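Local coordinates for protein endosialidase (Enterobacteria phage phi92, PDB 4HIZ) that probably cleaves the alpha-2,8 and alpha-2,9 linkages of sialic acid polymers as a trimeric phage endosialidase, at residues I76-F81 against P514-S519; Y433-M438 against I458-Y463; Q464-N469 against S495-G500. One frame throughout, in Å; residues are numbered along the deposited sequence.

Contact 1: I76-F81 against P514-S519. With CA (calcium ion), chain B.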
ATOM      1  N   ILE A  76      -9.505   8.320  -8.147  1.00  9.15           N
ATOM      2  CA  ILE A  76      -9.367   6.932  -8.661  1.00  9.36           C
ATOM      3  C   ILE A  76      -7.936   6.517  -9.025  1.00  9.53           C
ATOM      4  O   ILE A  76      -7.700   5.344  -9.259  1.00 10.93           O
ATOM      5  CB  ILE A  76     -10.316   6.646  -9.858  1.00  9.16           C
ATOM      6  CG1 ILE A  76      -9.794   7.309 -11.162  1.00  9.09           C
ATOM      7  CG2 ILE A  76     -11.757   7.122  -9.506  1.00 10.42           C
ATOM      8  CD1 ILE A  76     -10.637   6.839 -12.406  1.00  9.87           C
ATOM      9  N   THR A  77      -6.997   7.475  -9.136  1.00  8.52           N
ATOM     10  CA  THR A  77      -5.586   7.108  -9.164  1.00  8.00           C
ATOM     11  C   THR A  77      -4.846   7.857  -8.079  1.00  9.02           C
ATOM     12  O   THR A  77      -5.270   8.953  -7.657  1.00  9.29           O
ATOM     13  CB  THR A  77      -4.841   7.378 -10.529  1.00  8.99           C
ATOM     14  OG1 THR A  77      -4.747   8.792 -10.797  1.00 11.26           O
ATOM     15  CG2 THR A  77      -5.591   6.728 -11.659  1.00 11.36           C
ATOM     16  N   ASP A  78      -3.752   7.252  -7.640  1.00  9.13           N
ATOM     17  CA  ASP A  78      -2.896   7.956  -6.670  1.00  9.97           C
ATOM     18  C   ASP A  78      -1.499   7.424  -6.809  1.00 10.34           C
ATOM     19  O   ASP A  78      -0.996   6.700  -5.949  1.00 11.01           O
ATOM     20  CB  ASP A  78      -3.456   7.799  -5.255  1.00 12.56           C
ATOM     21  CG  ASP A  78      -2.734   8.669  -4.234  1.00 16.46           C
ATOM     22  OD1 ASP A  78      -1.991   9.616  -4.627  1.00 17.05           O
ATOM     23  OD2 ASP A  78      -2.972   8.417  -3.029  1.00 19.62           O
ATOM     24  N   THR A  79      -0.816   7.843  -7.883  1.00  9.72           N
ATOM     25  CA  THR A  79       0.561   7.408  -8.115  1.00  9.70           C
ATOM     26  C   THR A  79       1.393   8.646  -8.438  1.00  9.19           C
ATOM     27  O   THR A  79       0.835   9.711  -8.765  1.00  9.59           O
ATOM     28  CB  THR A  79       0.677   6.349  -9.276  1.00 11.17           C
ATOM     29  OG1 THR A  79       1.192   6.985 -10.458  1.00 11.26           O
ATOM     30  CG2 THR A  79      -0.665   5.651  -9.593  1.00 11.63           C
ATOM     31  N   PRO A  80       2.725   8.528  -8.337  1.00 10.08           N
ATOM     32  CA  PRO A  80       3.541   9.752  -8.507  1.00  9.64           C
ATOM     33  C   PRO A  80       3.824  10.059  -9.969  1.00 10.09           C
ATOM     34  O   PRO A  80       4.459  11.076 -10.267  1.00 10.50           O
ATOM     35  CB  PRO A  80       4.851   9.407  -7.786  1.00 12.18           C
ATOM     36  CG  PRO A  80       4.958   7.905  -7.953  1.00 12.40           C
ATOM     37  CD  PRO A  80       3.537   7.360  -7.937  1.00 11.15           C
ATOM     38  N   PHE A  81       3.344   9.209 -10.864  1.00  9.43           N
ATOM     39  CA  PHE A  81       3.425   9.585 -12.278  1.00  8.94           C
ATOM     40  C   PHE A  81       2.493  10.740 -12.566  1.00  9.91           C
ATOM     41  O   PHE A  81       1.581  11.067 -11.773  1.00 10.28           O
ATOM     42  CB  PHE A  81       3.048   8.393 -13.182  1.00  9.35           C
ATOM     43  CG  PHE A  81       4.132   7.351 -13.264  1.00 10.32           C
ATOM     44  CD1 PHE A  81       5.169   7.459 -14.184  1.00 11.26           C
ATOM     45  CD2 PHE A  81       4.137   6.266 -12.400  1.00 11.12           C
ATOM     46  CE1 PHE A  81       6.189   6.467 -14.268  1.00 11.87           C
ATOM     47  CE2 PHE A  81       5.136   5.282 -12.464  1.00 12.20           C
ATOM     48  CZ  PHE A  81       6.168   5.380 -13.402  1.00 11.83           C
ATOM     49  N   PRO A 514       1.491  15.883  -9.354  1.00 11.35           N
ATOM     50  CA  PRO A 514       0.208  15.956  -8.630  1.00 11.25           C
ATOM     51  C   PRO A 514      -0.973  15.580  -9.509  1.00 11.11           C
ATOM     52  O   PRO A 514      -2.095  15.540  -9.003  1.00 12.54           O
ATOM     53  CB  PRO A 514       0.096  17.452  -8.249  1.00 12.28           C
ATOM     54  CG  PRO A 514       0.911  18.168  -9.311  1.00 12.81           C
ATOM     55  CD  PRO A 514       2.077  17.217  -9.596  1.00 12.40           C
ATOM     56  N   ALA A 515      -0.747  15.349 -10.808  1.00  9.72           N
ATOM     57  CA  ALA A 515      -1.862  14.972 -11.683  1.00 10.03           C
ATOM     58  C   ALA A 515      -2.344  13.540 -11.431  1.00 10.11           C
ATOM     59  O   ALA A 515      -1.547  12.603 -11.478  1.00 10.79           O
ATOM     60  CB  ALA A 515      -1.404  15.100 -13.152  1.00  9.46           C
ATOM     61  N   ASP A 516      -3.639  13.404 -11.150  1.00  8.98           N
ATOM     62  CA  ASP A 516      -4.291  12.102 -10.921  1.00  8.48           C
ATOM     63  C   ASP A 516      -5.739  12.181 -11.408  1.00  8.90           C
ATOM     64  O   ASP A 516      -6.214  13.257 -11.777  1.00 10.05           O
ATOM     65  CB  ASP A 516      -4.214  11.691  -9.416  1.00  9.09           C
ATOM     66  CG  ASP A 516      -2.890  11.040  -9.087  1.00 11.29           C
ATOM     67  OD1 ASP A 516      -2.603   9.932  -9.612  1.00 11.14           O
ATOM     68  OD2 ASP A 516      -2.099  11.654  -8.335  1.00 13.42           O
ATOM     69  N   LEU A 517      -6.447  11.051 -11.400  1.00  9.28           N
ATOM     70  CA  LEU A 517      -7.799  10.999 -11.976  1.00  8.89           C
ATOM     71  C   LEU A 517      -8.880  10.914 -10.908  1.00  9.16           C
ATOM     72  O   LEU A 517      -8.637  10.376  -9.810  1.00 10.20           O
ATOM     73  CB  LEU A 517      -7.938   9.773 -12.915  1.00 10.22           C
ATOM     74  CG  LEU A 517      -6.872   9.690 -13.991  1.00 10.93           C
ATOM     75  CD1 LEU A 517      -7.112   8.416 -14.815  1.00 12.16           C
ATOM     76  CD2 LEU A 517      -6.919  10.931 -14.922  1.00 10.26           C
ATOM     77  N   TYR A 518     -10.046  11.434 -11.252  1.00  8.66           N
ATOM     78  CA  TYR A 518     -11.237  11.456 -10.406  1.00  9.47           C
ATOM     79  C   TYR A 518     -12.426  10.978 -11.221  1.00  9.51           C
ATOM     80  O   TYR A 518     -12.428  11.086 -12.457  1.00 10.94           O
ATOM     81  CB  TYR A 518     -11.522  12.892  -9.910  1.00  9.27           C
ATOM     82  CG  TYR A 518     -10.399  13.410  -9.014  1.00  9.51           C
ATOM     83  CD1 TYR A 518      -9.208  13.913  -9.572  1.00  9.52           C
ATOM     84  CD2 TYR A 518     -10.527  13.348  -7.625  1.00  9.62           C
ATOM     85  CE1 TYR A 518      -8.164  14.356  -8.758  1.00  9.48           C
ATOM     86  CE2 TYR A 518      -9.489  13.820  -6.788  1.00  9.79           C
ATOM     87  CZ  TYR A 518      -8.317  14.279  -7.356  1.00 10.25           C
ATOM     88  OH  TYR A 518      -7.269  14.717  -6.564  1.00 11.42           O
ATOM     89  N   SER A 519     -13.439  10.452 -10.522  1.00  8.71           N
ATOM     90  CA  SER A 519     -14.685  10.041 -11.172  1.00  9.87           C
ATOM     91  C   SER A 519     -15.873  10.693 -10.471  1.00 10.86           C
ATOM     92  O   SER A 519     -16.043  10.532  -9.241  1.00 11.61           O
ATOM     93  CB  SER A 519     -14.794   8.529 -11.072  1.00  9.61           C
ATOM     94  OG  SER A 519     -16.081   8.086 -11.496  1.00 10.43           O
TER
HETATM   95 CA    CA B 823       0.146  11.757  -9.793  1.00 16.23          CA

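Contact 2: Y433-M438 against I458-Y463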
ATOM      1  N   TYR A 433      -8.441  26.838  -7.519  1.00 10.28           N
ATOM      2  CA  TYR A 433      -9.475  25.795  -7.476  1.00  9.99           C
ATOM      3  C   TYR A 433     -10.357  25.890  -8.729  1.00 10.54           C
ATOM      4  O   TYR A 433     -11.432  26.517  -8.710  1.00 11.08           O
ATOM      5  CB  TYR A 433     -10.351  26.010  -6.249  1.00 10.19           C
ATOM      6  CG  TYR A 433      -9.677  25.743  -4.926  1.00 10.67           C
ATOM      7  CD1 TYR A 433      -9.547  24.423  -4.447  1.00 10.47           C
ATOM      8  CD2 TYR A 433      -9.221  26.789  -4.134  1.00 12.01           C
ATOM      9  CE1 TYR A 433      -8.985  24.150  -3.191  1.00 10.59           C
ATOM     10  CE2 TYR A 433      -8.655  26.524  -2.870  1.00 11.62           C
ATOM     11  CZ  TYR A 433      -8.532  25.204  -2.426  1.00 11.54           C
ATOM     12  OH  TYR A 433      -7.975  24.927  -1.185  1.00 12.59           O
ATOM     13  N   PRO A 434      -9.892  25.284  -9.827  1.00 10.73           N
ATOM     14  CA  PRO A 434     -10.731  25.274 -11.041  1.00 10.65           C
ATOM     15  C   PRO A 434     -12.068  24.573 -10.847  1.00 11.16           C
ATOM     16  O   PRO A 434     -12.169  23.511 -10.185  1.00 11.96           O
ATOM     17  CB  PRO A 434      -9.868  24.531 -12.069  1.00 12.25           C
ATOM     18  CG  PRO A 434      -8.865  23.686 -11.192  1.00 11.79           C
ATOM     19  CD  PRO A 434      -8.614  24.584 -10.005  1.00 11.05           C
ATOM     20  N   ARG A 435     -13.093  25.164 -11.454  1.00 10.95           N
ATOM     21  CA  ARG A 435     -14.467  24.637 -11.441  1.00 10.24           C
ATOM     22  C   ARG A 435     -14.728  23.610 -12.535  1.00 11.27           C
ATOM     23  O   ARG A 435     -14.269  23.779 -13.677  1.00 12.31           O
ATOM     24  CB  ARG A 435     -15.450  25.798 -11.671  1.00  9.57           C
ATOM     25  CG  ARG A 435     -15.465  26.818 -10.488  1.00 10.22           C
ATOM     26  CD  ARG A 435     -16.090  28.156 -10.936  1.00 11.43           C
ATOM     27  NE  ARG A 435     -15.264  28.778 -11.981  1.00 10.99           N
ATOM     28  CZ  ARG A 435     -15.616  29.851 -12.683  1.00 11.57           C
ATOM     29  NH1 ARG A 435     -16.780  30.467 -12.478  1.00 11.05           N
ATOM     30  NH2 ARG A 435     -14.795  30.289 -13.619  1.00 12.09           N
ATOM     31  N   THR A 436     -15.464  22.562 -12.170  1.00  9.98           N
ATOM     32  CA  THR A 436     -16.017  21.622 -13.145  1.00 10.25           C
ATOM     33  C   THR A 436     -17.492  21.910 -13.344  1.00 10.73           C
ATOM     34  O   THR A 436     -18.221  22.149 -12.374  1.00 10.50           O
ATOM     35  CB  THR A 436     -15.796  20.187 -12.643  1.00 10.76           C
ATOM     36  OG1 THR A 436     -14.427  19.851 -12.883  1.00 11.91           O
ATOM     37  CG2 THR A 436     -16.720  19.133 -13.383  1.00 10.13           C
ATOM     38  N   PHE A 437     -17.956  21.821 -14.599  1.00 10.51           N
ATOM     39  CA  PHE A 437     -19.331  22.154 -14.926  1.00 10.90           C
ATOM     40  C   PHE A 437     -20.025  21.049 -15.706  1.00 11.04           C
ATOM     41  O   PHE A 437     -19.401  20.264 -16.387  1.00 11.42           O
ATOM     42  CB  PHE A 437     -19.368  23.380 -15.847  1.00 11.81           C
ATOM     43  CG  PHE A 437     -18.843  24.642 -15.210  1.00 12.51           C
ATOM     44  CD1 PHE A 437     -19.703  25.465 -14.484  1.00 12.35           C
ATOM     45  CD2 PHE A 437     -17.494  25.020 -15.379  1.00 11.80           C
ATOM     46  CE1 PHE A 437     -19.242  26.656 -13.904  1.00 13.30           C
ATOM     47  CE2 PHE A 437     -17.006  26.214 -14.773  1.00 12.45           C
ATOM     48  CZ  PHE A 437     -17.890  27.034 -14.067  1.00 13.15           C
ATOM     49  N   MET A 438     -21.336  21.020 -15.593  1.00 10.93           N
ATOM     50  CA  MET A 438     -22.166  20.079 -16.332  1.00 12.29           C
ATOM     51  C   MET A 438     -23.350  20.872 -16.857  1.00 12.29           C
ATOM     52  O   MET A 438     -23.902  21.721 -16.164  1.00 12.20           O
ATOM     53  CB  MET A 438     -22.655  18.967 -15.394  1.00 13.70           C
ATOM     54  CG  MET A 438     -23.523  17.906 -16.119  1.00 15.54           C
ATOM     55  SD  MET A 438     -24.232  16.745 -14.914  1.00 19.38           S
ATOM     56  CE  MET A 438     -25.578  17.697 -14.176  1.00 23.55           C
ATOM     57  N   ILE A 458     -20.477  21.653 -10.431  1.00 11.16           N
ATOM     58  CA  ILE A 458     -20.850  20.476  -9.623  1.00 11.30           C
ATOM     59  C   ILE A 458     -19.739  19.989  -8.673  1.00 11.32           C
ATOM     60  O   ILE A 458     -20.011  19.222  -7.734  1.00 12.17           O
ATOM     61  CB  ILE A 458     -21.250  19.309 -10.537  1.00 12.01           C
ATOM     62  CG1 ILE A 458     -20.222  19.109 -11.680  1.00 12.02           C
ATOM     63  CG2 ILE A 458     -22.610  19.621 -11.164  1.00 14.08           C
ATOM     64  CD1 ILE A 458     -20.336  17.710 -12.334  1.00 12.91           C
ATOM     65  N   THR A 459     -18.495  20.409  -8.933  1.00 11.26           N
ATOM     66  CA  THR A 459     -17.349  20.050  -8.072  1.00 12.03           C
ATOM     67  C   THR A 459     -16.194  20.976  -8.439  1.00 11.98           C
ATOM     68  O   THR A 459     -16.195  21.532  -9.540  1.00 12.26           O
ATOM     69  CB  THR A 459     -16.921  18.551  -8.241  1.00 12.51           C
ATOM     70  OG1 THR A 459     -15.718  18.321  -7.497  1.00 13.73           O
ATOM     71  CG2 THR A 459     -16.639  18.219  -9.712  1.00 12.78           C
ATOM     72  N   ASP A 460     -15.260  21.200  -7.507  1.00 11.22           N
ATOM     73  CA  ASP A 460     -14.075  22.003  -7.781  1.00 10.99           C
ATOM     74  C   ASP A 460     -12.829  21.157  -7.547  1.00 11.51           C
ATOM     75  O   ASP A 460     -12.723  20.448  -6.514  1.00 12.99           O
ATOM     76  CB  ASP A 460     -13.959  23.185  -6.798  1.00 11.92           C
ATOM     77  CG  ASP A 460     -14.938  24.337  -7.077  1.00 12.91           C
ATOM     78  OD1 ASP A 460     -15.680  24.303  -8.078  1.00 12.51           O
ATOM     79  OD2 ASP A 460     -14.928  25.309  -6.267  1.00 13.63           O
ATOM     80  N   GLN A 461     -11.866  21.306  -8.445  1.00 10.34           N
ATOM     81  CA  GLN A 461     -10.590  20.598  -8.424  1.00  9.99           C
ATOM     82  C   GLN A 461      -9.492  21.551  -7.942  1.00 10.97           C
ATOM     83  O   GLN A 461      -9.774  22.702  -7.585  1.00 11.46           O
ATOM     84  CB  GLN A 461     -10.276  20.118  -9.857  1.00 10.73           C
ATOM     85  CG  GLN A 461     -10.972  18.785 -10.151  1.00 11.41           C
ATOM     86  CD  GLN A 461     -12.460  18.799  -9.838  1.00 13.16           C
ATOM     87  OE1 GLN A 461     -13.263  19.440 -10.558  1.00 14.37           O
ATOM     88  NE2 GLN A 461     -12.855  18.081  -8.762  1.00 12.69           N
ATOM     89  N   ILE A 462      -8.251  21.079  -7.990  1.00 10.53           N
ATOM     90  CA  ILE A 462      -7.087  21.916  -7.686  1.00 10.35           C
ATOM     91  C   ILE A 462      -6.135  21.945  -8.885  1.00 10.05           C
ATOM     92  O   ILE A 462      -5.844  20.915  -9.486  1.00 10.94           O
ATOM     93  CB  ILE A 462      -6.334  21.357  -6.436  1.00 10.65           C
ATOM     94  CG1 ILE A 462      -7.183  21.571  -5.169  1.00 10.92           C
ATOM     95  CG2 ILE A 462      -4.920  22.007  -6.282  1.00 10.16           C
ATOM     96  CD1 ILE A 462      -6.666  20.724  -3.956  1.00 11.09           C
ATOM     97  N   TYR A 463      -5.625  23.144  -9.179  1.00  9.47           N
ATOM     98  CA  TYR A 463      -4.525  23.343 -10.106  1.00 10.70           C
ATOM     99  C   TYR A 463      -3.325  23.725  -9.226  1.00 10.60           C
ATOM    100  O   TYR A 463      -3.388  24.709  -8.464  1.00 11.69           O
ATOM    101  CB  TYR A 463      -4.893  24.488 -11.083  1.00 10.78           C
ATOM    102  CG  TYR A 463      -3.715  25.131 -11.793  1.00 10.89           C
ATOM    103  CD1 TYR A 463      -2.973  24.437 -12.750  1.00 11.43           C
ATOM    104  CD2 TYR A 463      -3.334  26.427 -11.474  1.00 11.19           C
ATOM    105  CE1 TYR A 463      -1.876  25.013 -13.398  1.00 12.21           C
ATOM    106  CE2 TYR A 463      -2.250  27.039 -12.131  1.00 12.43           C
ATOM    107  CZ  TYR A 463      -1.519  26.333 -13.074  1.00 12.90           C
ATOM    108  OH  TYR A 463      -0.433  26.918 -13.671  1.00 13.70           O
TER
HETATM  109  O   HOH W   1     -13.482  27.599  -7.130  1.00 15.35           O

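Contact 3: Q464-N469 against S495-G500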
ATOM      1  N   GLN A 464      -2.242  22.954  -9.317  1.00  9.44           N
ATOM      2  CA  GLN A 464      -1.129  23.088  -8.329  1.00  8.84           C
ATOM      3  C   GLN A 464      -0.400  24.458  -8.491  1.00 10.75           C
ATOM      4  O   GLN A 464      -0.112  25.132  -7.509  1.00 12.06           O
ATOM      5  CB  GLN A 464      -0.136  21.943  -8.480  1.00  9.36           C
ATOM      6  CG  GLN A 464       0.902  21.822  -7.320  1.00 10.04           C
ATOM      7  CD  GLN A 464       2.027  22.814  -7.410  1.00 10.76           C
ATOM      8  OE1 GLN A 464       2.548  23.079  -8.495  1.00 10.85           O
ATOM      9  NE2 GLN A 464       2.461  23.330  -6.253  1.00 11.01           N
ATOM     10  N   GLY A 465      -0.092  24.871  -9.732  1.00 11.47           N
ATOM     11  CA  GLY A 465       0.420  26.229  -9.937  1.00 12.89           C
ATOM     12  C   GLY A 465       1.904  26.438 -10.204  1.00 13.38           C
ATOM     13  O   GLY A 465       2.264  27.527 -10.657  1.00 16.95           O
ATOM     14  N   HIS A 466       2.786  25.466  -9.952  1.00 12.38           N
ATOM     15  CA  HIS A 466       4.223  25.740 -10.137  1.00 12.33           C
ATOM     16  C   HIS A 466       4.738  25.408 -11.529  1.00 13.27           C
ATOM     17  O   HIS A 466       5.924  25.596 -11.811  1.00 14.95           O
ATOM     18  CB  HIS A 466       5.103  25.014  -9.119  1.00 11.15           C
ATOM     19  CG  HIS A 466       4.911  25.459  -7.700  1.00 12.14           C
ATOM     20  ND1 HIS A 466       5.673  24.944  -6.674  1.00 12.49           N
ATOM     21  CD2 HIS A 466       4.093  26.390  -7.135  1.00 12.97           C
ATOM     22  CE1 HIS A 466       5.329  25.524  -5.532  1.00 12.33           C
ATOM     23  NE2 HIS A 466       4.360  26.389  -5.777  1.00 12.60           N
ATOM     24  N   ILE A 467       3.851  24.934 -12.398  1.00 12.71           N
ATOM     25  CA  ILE A 467       4.118  24.897 -13.854  1.00 13.50           C
ATOM     26  C   ILE A 467       2.877  25.403 -14.572  1.00 13.83           C
ATOM     27  O   ILE A 467       1.775  25.414 -14.002  1.00 13.20           O
ATOM     28  CB  ILE A 467       4.537  23.496 -14.405  1.00 13.89           C
ATOM     29  CG1 ILE A 467       3.383  22.471 -14.346  1.00 13.33           C
ATOM     30  CG2 ILE A 467       5.792  22.959 -13.706  1.00 15.06           C
ATOM     31  CD1 ILE A 467       3.780  21.145 -14.994  1.00 14.39           C
ATOM     32  N   VAL A 468       3.062  25.851 -15.812  1.00 13.45           N
ATOM     33  CA  VAL A 468       1.977  26.492 -16.539  1.00 13.77           C
ATOM     34  C   VAL A 468       0.930  25.457 -16.935  1.00 12.70           C
ATOM     35  O   VAL A 468      -0.258  25.782 -16.993  1.00 12.46           O
ATOM     36  CB  VAL A 468       2.490  27.232 -17.803  1.00 15.76           C
ATOM     37  CG1 VAL A 468       2.954  26.224 -18.872  1.00 17.08           C
ATOM     38  CG2 VAL A 468       1.390  28.131 -18.337  1.00 16.20           C
ATOM     39  N   ASN A 469       1.351  24.199 -17.112  1.00 13.24           N
ATOM     40  CA  ASN A 469       0.436  23.192 -17.638  1.00 14.16           C
ATOM     41  C   ASN A 469      -0.526  22.722 -16.545  1.00 12.60           C
ATOM     42  O   ASN A 469      -0.158  22.635 -15.368  1.00 13.22           O
ATOM     43  CB  ASN A 469       1.186  21.952 -18.118  1.00 18.10           C
ATOM     44  CG  ASN A 469       2.340  22.270 -18.987  1.00 24.72           C
ATOM     45  OD1 ASN A 469       3.504  22.263 -18.534  1.00 32.32           O
ATOM     46  ND2 ASN A 469       2.055  22.587 -20.235  1.00 22.41           N
ATOM     47  N   SER A 495       3.877  20.405  -4.995  1.00 11.09           N
ATOM     48  CA  SER A 495       4.638  20.776  -6.200  1.00 11.17           C
ATOM     49  C   SER A 495       5.436  19.621  -6.790  1.00 11.46           C
ATOM     50  O   SER A 495       5.965  18.782  -6.067  1.00 10.86           O
ATOM     51  CB  SER A 495       5.635  21.865  -5.801  1.00 10.97           C
ATOM     52  OG  SER A 495       6.359  22.277  -6.980  1.00 11.82           O
ATOM     53  N   PRO A 496       5.590  19.595  -8.127  1.00 11.12           N
ATOM     54  CA  PRO A 496       6.512  18.637  -8.753  1.00 10.85           C
ATOM     55  C   PRO A 496       7.980  19.113  -8.742  1.00 11.04           C
ATOM     56  O   PRO A 496       8.897  18.351  -9.099  1.00 11.18           O
ATOM     57  CB  PRO A 496       6.017  18.608 -10.218  1.00 11.07           C
ATOM     58  CG  PRO A 496       5.489  20.043 -10.444  1.00 11.80           C
ATOM     59  CD  PRO A 496       4.859  20.434  -9.113  1.00 12.02           C
ATOM     60  N   TRP A 497       8.197  20.374  -8.354  1.00 10.78           N
ATOM     61  CA  TRP A 497       9.578  20.942  -8.288  1.00 11.82           C
ATOM     62  C   TRP A 497      10.307  20.891  -9.649  1.00 11.45           C
ATOM     63  O   TRP A 497      11.513  20.661  -9.711  1.00 11.94           O
ATOM     64  CB  TRP A 497      10.418  20.299  -7.133  1.00 12.05           C
ATOM     65  CG  TRP A 497       9.709  20.547  -5.844  1.00 12.87           C
ATOM     66  CD1 TRP A 497       9.107  19.616  -5.034  1.00 12.69           C
ATOM     67  CD2 TRP A 497       9.404  21.835  -5.283  1.00 12.90           C
ATOM     68  NE1 TRP A 497       8.474  20.254  -3.985  1.00 13.04           N
ATOM     69  CE2 TRP A 497       8.641  21.613  -4.115  1.00 13.45           C
ATOM     70  CE3 TRP A 497       9.723  23.154  -5.651  1.00 13.75           C
ATOM     71  CZ2 TRP A 497       8.146  22.650  -3.345  1.00 13.30           C
ATOM     72  CZ3 TRP A 497       9.232  24.197  -4.877  1.00 14.45           C
ATOM     73  CH2 TRP A 497       8.462  23.941  -3.731  1.00 14.16           C
ATOM     74  N   SER A 498       9.573  21.043 -10.749  1.00 11.56           N
ATOM     75  CA  SER A 498      10.245  21.166 -12.041  1.00 12.46           C
ATOM     76  C   SER A 498      11.106  22.428 -12.026  1.00 12.96           C
ATOM     77  O   SER A 498      12.201  22.442 -12.609  1.00 13.81           O
ATOM     78  CB  SER A 498       9.202  21.245 -13.168  1.00 12.92           C
ATOM     79  OG  SER A 498       8.439  20.026 -13.186  1.00 16.42           O
ATOM     80  N   ILE A 499      10.615  23.477 -11.361  1.00 13.10           N
ATOM     81  CA  ILE A 499      11.443  24.648 -11.004  1.00 13.02           C
ATOM     82  C   ILE A 499      11.832  24.393  -9.548  1.00 13.21           C
ATOM     83  O   ILE A 499      10.981  24.436  -8.650  1.00 14.45           O
ATOM     84  CB  ILE A 499      10.659  25.957 -11.122  1.00 14.22           C
ATOM     85  CG1 ILE A 499      10.019  26.069 -12.515  1.00 16.14           C
ATOM     86  CG2 ILE A 499      11.564  27.169 -10.828  1.00 13.79           C
ATOM     87  CD1 ILE A 499      11.040  26.104 -13.676  1.00 17.83           C
ATOM     88  N   GLY A 500      13.087  24.046  -9.339  1.00 12.56           N
ATOM     89  CA  GLY A 500      13.486  23.441  -8.068  1.00 12.86           C
ATOM     90  C   GLY A 500      14.480  22.341  -8.376  1.00 13.78           C
ATOM     91  O   GLY A 500      15.228  22.471  -9.374  1.00 14.77           O
TER
HETATM   92  O   HOH W   2       7.761  23.393 -10.676  1.00 14.45           O

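Contact 1: I76-F81 against P514-S519
The two carboxylate oxygens of D516 divide their work between a calcium ion and the hydroxyl and amide of the opposite segment. OD2 binds the calcium at 2.7 Å; T79 O (2.4 Å from the ion) and the carbonyl oxygens of F81, A515 and H513 complete the protein ligands. T77 OG1 donates to the anti lone pair of D516 OD1 at 2.7 Å, while T79 N meets OD1 from the syn side at 3.2 Å, 31° out of the carboxylate plane; with N83 ND2 also donating to OD1, the group's rotation is well fixed. T77 OG1 lies between its own N and carbonyl carbon (chi1 67°), from where it also accepts L517 N at 2.9 Å. Beyond it, I76 N donates to L517 O (2.8 Å), and I76 CG1 packs on L517 CB at 3.5 Å. D78 binds R542 (through OD1) and Y536 OH (through OD2) of the second subunit; that guanidinium probably eases the 4.2 Å approach of D78 OD1 to D516 OD2. As segment 76-81 follows strand 71-75, the outer neighbour of 516-523, this calcium site joins early and late chain in one sheet of the catalytic beta-propeller domain, consistent with closure of a propeller ring.

Contact 2: Y433-M438 against I458-Y463
T436 lays its CB and CG2 alongside T459 CG2, with T436 CB to T459 CG2 at 3.6 Å, the two side chains pointing the same way. Its hydroxyl, anti to the carbonyl carbon (chi1 -77°), donates to Q461 OE1 at 2.6 Å, the donor tilted 26° from the amide's carbonyl plane, and has T413 OG1 of strand 407-413 as a second partner. The other end of that amide is held as well: Q461 NE2 donates to T459 OG1 at 3.1 Å, nearly in the amide plane. The backbones run antiparallel, with strand axes at 164°. T436 N gives its hydrogen to T459 O at 2.9 Å, and past the strand Q461 N continues the pairing to P434 O at 2.8 Å. R435 and D460 are a non-hydrogen-bonded pair whose charged ends do not meet: R435 turns to E414 and E421, D460 OD2 to R532 of the second subunit. A water donates to both Y433 O and D460 OD2. At the loop end, Y433 CE1 lies 3.7 Å from I462 CG1, the side chains side by side. In the mixed sheet, strand 435-442 lies between 407-413 and 456-460, while T436 and Q461 pack against strand 483-490 and T459 against strand 71-75.

Contact 3: Q464-N469 against S495-G500
An ST turn at S495 lies in the loop that carries S498 and I499 to a bound sialic acid, and H466 from the other loop meets that turn. S495 OG accepts W497 N at 3.0 Å and pairs with H466 ND1 at 2.8 Å, a hydrogen bond in which either atom could be the donor; OG lies near the imidazole plane, at the ring edge. Anti to its own backbone N (chi1 -178°), this oxygen also sits over the centre of the W497 ring face. H466 turns its edge toward the face of W497 in an offset edge-to-face pair, the H466 ring and the W497 six-membered ring having centroids 5.4 Å apart and planes at 62°. Q464 folds back over one face of the imidazole, NE2 3.4 Å from the plane over the ring centre, where its bond to F493 O holds the amide; Q464 OE1 accepts H466 N at 2.8 Å from above the carbonyl plane. I467 CG2 touches S498 CB at 3.9 Å. I499 N donates to a water oxygen at 2.9 Å, and the water donates to H466 O, joining the two loops near the glycan. Bonded at its edge and covered by an amide, the imidazole probably has restricted rotation.

Overall arrangement
From the N terminus, the chain passes through 76-81 and meets its partner 514-519 some 433 residues later, so contact 1 closes a loop that encloses both others and joins the end of strand 71-75 to strand 516-523. Inside it, contact 2 closes a short excursion, pairing strands 435-442 and 456-460 in the mixed sheet. Contact 3 follows in series, joining the loop before strand 473-480 to the loop after 483-490; none cross. Contact 3 touches each neighbour, through P514 packing on Q464 and P496, and through Y463 beside V468 and N469. Contacts 1 and 2 stay about 5 Å apart at their nearest atoms. All three lie in the catalytic beta-propeller range and reach the second subunit.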